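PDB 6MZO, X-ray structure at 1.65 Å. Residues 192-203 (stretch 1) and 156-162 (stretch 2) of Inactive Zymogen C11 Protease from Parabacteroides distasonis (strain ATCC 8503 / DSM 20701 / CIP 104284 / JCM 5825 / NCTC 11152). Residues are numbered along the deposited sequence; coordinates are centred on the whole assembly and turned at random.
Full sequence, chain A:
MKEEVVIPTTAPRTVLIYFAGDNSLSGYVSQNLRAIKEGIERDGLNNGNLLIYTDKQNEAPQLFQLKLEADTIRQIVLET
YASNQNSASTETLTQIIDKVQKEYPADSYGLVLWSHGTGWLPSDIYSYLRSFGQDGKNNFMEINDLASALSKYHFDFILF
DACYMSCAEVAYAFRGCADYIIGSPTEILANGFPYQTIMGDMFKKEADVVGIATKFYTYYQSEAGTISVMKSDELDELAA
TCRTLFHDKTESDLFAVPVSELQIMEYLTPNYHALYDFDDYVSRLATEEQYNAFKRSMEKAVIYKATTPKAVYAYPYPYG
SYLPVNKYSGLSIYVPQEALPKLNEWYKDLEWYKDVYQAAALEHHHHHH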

# COMPACT_ATOMS: atom_id res chain seq x y z
N GLY A 192 5.12 2.40 11.16
CA GLY A 192 4.56 2.68 9.85
C GLY A 192 4.88 4.12 9.38
O GLY A 192 6.03 4.58 9.60
N PHE A 193 3.93 4.78 8.71
CA PHE A 193 4.18 6.11 8.16
C PHE A 193 4.37 7.16 9.26
O PHE A 193 3.92 7.01 10.41
CB PHE A 193 3.04 6.56 7.22
CG PHE A 193 3.19 6.10 5.83
CD1 PHE A 193 3.19 4.76 5.54
CD2 PHE A 193 3.34 7.05 4.79
CE1 PHE A 193 3.31 4.33 4.16
CE2 PHE A 193 3.48 6.64 3.47
CZ PHE A 193 3.43 5.29 3.15
N PRO A 194 5.06 8.27 8.92
CA PRO A 194 5.32 9.32 9.92
C PRO A 194 4.12 10.26 9.97
O PRO A 194 4.13 11.37 9.40
CB PRO A 194 6.58 10.01 9.37
CG PRO A 194 6.42 9.89 7.84
CD PRO A 194 5.89 8.42 7.70
N TYR A 195 3.05 9.76 10.59
CA TYR A 195 1.82 10.55 10.56
C TYR A 195 2.08 11.90 11.14
O TYR A 195 1.40 12.89 10.79
CB TYR A 195 0.65 9.83 11.33
CG TYR A 195 0.26 8.58 10.57
CD1 TYR A 195 -0.48 8.71 9.39
CD2 TYR A 195 0.75 7.34 10.91
CE1 TYR A 195 -0.81 7.58 8.61
CE2 TYR A 195 0.44 6.18 10.13
CZ TYR A 195 -0.33 6.34 8.97
OH TYR A 195 -0.60 5.26 8.20
N GLN A 196 3.06 12.01 12.06
CA GLN A 196 3.22 13.33 12.71
C GLN A 196 3.74 14.42 11.76
O GLN A 196 3.70 15.62 12.15
CB GLN A 196 4.17 13.17 13.91
CG GLN A 196 5.65 12.92 13.52
CD GLN A 196 6.00 11.51 13.06
OE1 GLN A 196 5.19 10.57 13.04
NE2 GLN A 196 7.29 11.35 12.69
N THR A 197 4.11 14.06 10.53
CA THR A 197 4.59 15.07 9.60
C THR A 197 3.75 15.14 8.33
O THR A 197 3.99 16.03 7.50
CB THR A 197 6.08 14.84 9.15
OG1 THR A 197 6.25 13.58 8.48
CG2 THR A 197 7.03 14.94 10.31
N ILE A 198 2.83 14.20 8.09
CA ILE A 198 2.11 14.19 6.79
C ILE A 198 0.63 14.64 6.85
O ILE A 198 -0.10 14.55 5.83
CB ILE A 198 2.10 12.82 6.12
CG1 ILE A 198 1.56 11.76 7.08
CG2 ILE A 198 3.63 12.46 5.78
CD1 ILE A 198 1.20 10.37 6.31
N MET A 199 0.17 14.96 8.07
CA MET A 199 -1.30 15.18 8.15
C MET A 199 -1.73 16.37 7.26
O MET A 199 -2.73 16.22 6.47
CB MET A 199 -1.76 15.43 9.61
CG MET A 199 -1.45 14.20 10.54
SD MET A 199 -2.08 12.64 9.93
CE MET A 199 -3.86 13.05 9.75
N GLY A 200 -1.09 17.51 7.40
CA GLY A 200 -1.46 18.62 6.49
C GLY A 200 -1.38 18.26 4.99
O GLY A 200 -2.26 18.72 4.19
N ASP A 201 -0.37 17.48 4.59
CA ASP A 201 -0.29 17.08 3.18
C ASP A 201 -1.50 16.31 2.74
O ASP A 201 -1.88 16.45 1.53
CB ASP A 201 1.01 16.26 2.94
CG ASP A 201 2.27 17.12 3.12
OD1 ASP A 201 2.23 18.34 2.84
OD2 ASP A 201 3.31 16.60 3.60
N MET A 202 -2.10 15.49 3.62
CA MET A 202 -3.31 14.75 3.18
C MET A 202 -4.53 15.67 2.91
O MET A 202 -5.47 15.22 2.28
CB MET A 202 -3.74 13.69 4.24
CG MET A 202 -2.66 12.74 4.50
SD MET A 202 -3.46 11.58 5.81
CE MET A 202 -2.08 10.91 6.65
N PHE A 203 -4.50 16.89 3.44
CA PHE A 203 -5.70 17.74 3.46
C PHE A 203 -5.54 19.00 2.60
O PHE A 203 -6.41 19.85 2.63
CB PHE A 203 -6.04 18.10 4.91
CG PHE A 203 -6.74 17.00 5.63
CD1 PHE A 203 -8.08 16.78 5.41
CD2 PHE A 203 -6.04 16.08 6.48
CE1 PHE A 203 -8.74 15.78 6.05
CE2 PHE A 203 -6.67 15.06 7.11
CZ PHE A 203 -8.05 14.85 6.89
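Stretch 2 156-162: DFILFDA

Stretch 2 is a β-strand, extended through I158 to D161, that runs nearly antiparallel to the helical part of stretch 1: the N-to-C directions of strand and helix differ by 163°, and their axes come no closer than 11.8 Å. That spacing leaves room for a layer of side chains. The register follows from the direction, with D161 beside G192 (CA to CA 6.1 Å) at the beginning of stretch 1 and F157 beside M202 (CA to CA 8.9 Å) near its end. The helix itself, roughly Y195 to F203, is weakly bonded and kinked at G200 and D201, whose amides have no bond to the turn before.

The alternation of a strand decides which residues take part. F157, L159 and D161 point their CA-to-CB bonds toward stretch 1, whereas F160 and A162 point away; F160 contributes chiefly its carbonyl, with O 3.8 Å from F193 CE1.

D161 is the polar anchor. With chi1 in the t well (-169°) and chi2 at -21°, its carboxylate reaches the loop that precedes the helix. OD2 accepts two hydrogen bonds: one from F193 N at 2.9 Å, almost perfectly straight at 177°, and a short one from Y195 OH at 2.6 Å. OD1 is hydrogen-bonded elsewhere in the structure, so both oxygens of this buried acid are satisfied. Y195 suits its part because a tyrosine is long enough and ends in a hydroxyl: although its CB points sideways, in the m rotamer (chi1 -68°) the hydroxyl meets D161; the carboxylate oxygen lies at the ring edge, near the ring plane, as expected for a partner of the phenol OH.

Glycine at 192 lets the chain pass close to this carboxylate: G192 CA is 3.3 Å from D161 OD1, and an ideal CB would fall 2.5 Å from D161 OD2. The backbone angles (114/-142) would also jam a CB against the preceding carbonyl, which alone calls for glycine.

F193 and L159 form the centre of the apolar packing. F193 chi1 is -85°, in the m well, and chi2 is 62°, which lays the ring over L159: CD2 of L159 is 3.6 Å from the F193 ring centroid and only 10° off the normal, a CH-pi contact over the face. L159 has both chi angles t (-174° and 175°), an extended form that places CD2 over the F193 ring; its CD1 lies 4.0 Å from I198 CD1 and as near to F193 CD2. I198, with chi1 p (53°) and chi2 t (166°), makes a small contact, its apolar CD1 being the part that reaches the leucine.

Toward the other end, F157 takes the p rotamer (66°) with chi2 88°. Its long, flat side chain spans the wider gap here, bringing CZ to 3.9 Å from M202 CB, while CE2 lies 3.9 Å from M202 O, which sits at the ring edge. M202, its CB sideways, has chi1 m (-58°) with chi2 and chi3 t, and its apolar, unbranched CB suits the contact with F157 CZ.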

# COMPACT_ATOMS: atom_id res chain seq x y z
N ASP A 156 -9.06 10.25 -3.88
CA ASP A 156 -7.90 10.97 -4.48
C ASP A 156 -6.63 10.18 -4.26
O ASP A 156 -5.70 10.25 -5.11
CB ASP A 156 -7.76 12.37 -3.85
CG ASP A 156 -8.81 13.35 -4.35
OD1 ASP A 156 -9.76 12.96 -5.06
OD2 ASP A 156 -8.70 14.55 -4.07
N PHE A 157 -6.50 9.53 -3.11
CA PHE A 157 -5.37 8.64 -2.89
C PHE A 157 -5.76 7.47 -1.99
O PHE A 157 -6.71 7.58 -1.18
CB PHE A 157 -4.17 9.38 -2.24
CG PHE A 157 -4.45 9.89 -0.81
CD1 PHE A 157 -4.24 9.12 0.30
CD2 PHE A 157 -4.96 11.20 -0.58
CE1 PHE A 157 -4.51 9.55 1.59
CE2 PHE A 157 -5.24 11.63 0.76
CZ PHE A 157 -5.01 10.83 1.83
N ILE A 158 -5.02 6.35 -2.16
CA ILE A 158 -5.06 5.33 -1.11
C ILE A 158 -3.63 5.20 -0.65
O ILE A 158 -2.71 5.03 -1.50
CB ILE A 158 -5.58 3.93 -1.57
CG1 ILE A 158 -7.04 4.03 -2.04
CG2 ILE A 158 -5.39 2.92 -0.43
CD1 ILE A 158 -7.54 2.74 -2.85
N LEU A 159 -3.43 5.34 0.66
CA LEU A 159 -2.10 5.17 1.28
C LEU A 159 -2.10 3.81 1.96
O LEU A 159 -2.88 3.57 2.88
CB LEU A 159 -1.87 6.30 2.29
CG LEU A 159 -0.49 6.40 2.96
CD1 LEU A 159 -0.45 7.70 3.83
CD2 LEU A 159 -0.17 5.28 3.88
N PHE A 160 -1.27 2.90 1.43
CA PHE A 160 -1.18 1.56 2.06
C PHE A 160 -0.07 1.56 3.09
O PHE A 160 1.12 1.53 2.73
CB PHE A 160 -0.89 0.50 0.99
CG PHE A 160 -2.06 0.20 0.08
CD1 PHE A 160 -3.16 -0.50 0.57
CD2 PHE A 160 -2.02 0.57 -1.27
CE1 PHE A 160 -4.22 -0.80 -0.26
CE2 PHE A 160 -3.11 0.24 -2.12
CZ PHE A 160 -4.18 -0.44 -1.58
N ASP A 161 -0.42 1.62 4.36
CA ASP A 161 0.59 1.53 5.40
C ASP A 161 0.67 0.06 5.75
O ASP A 161 0.05 -0.43 6.69
CB ASP A 161 0.21 2.47 6.60
CG ASP A 161 1.37 2.59 7.60
OD1 ASP A 161 2.28 1.71 7.64
OD2 ASP A 161 1.33 3.48 8.43
N ALA A 162 1.46 -0.66 4.92
CA ALA A 162 1.38 -2.13 4.85
C ALA A 162 2.63 -2.58 4.09
O ALA A 162 3.30 -1.77 3.48
CB ALA A 162 0.10 -2.60 4.12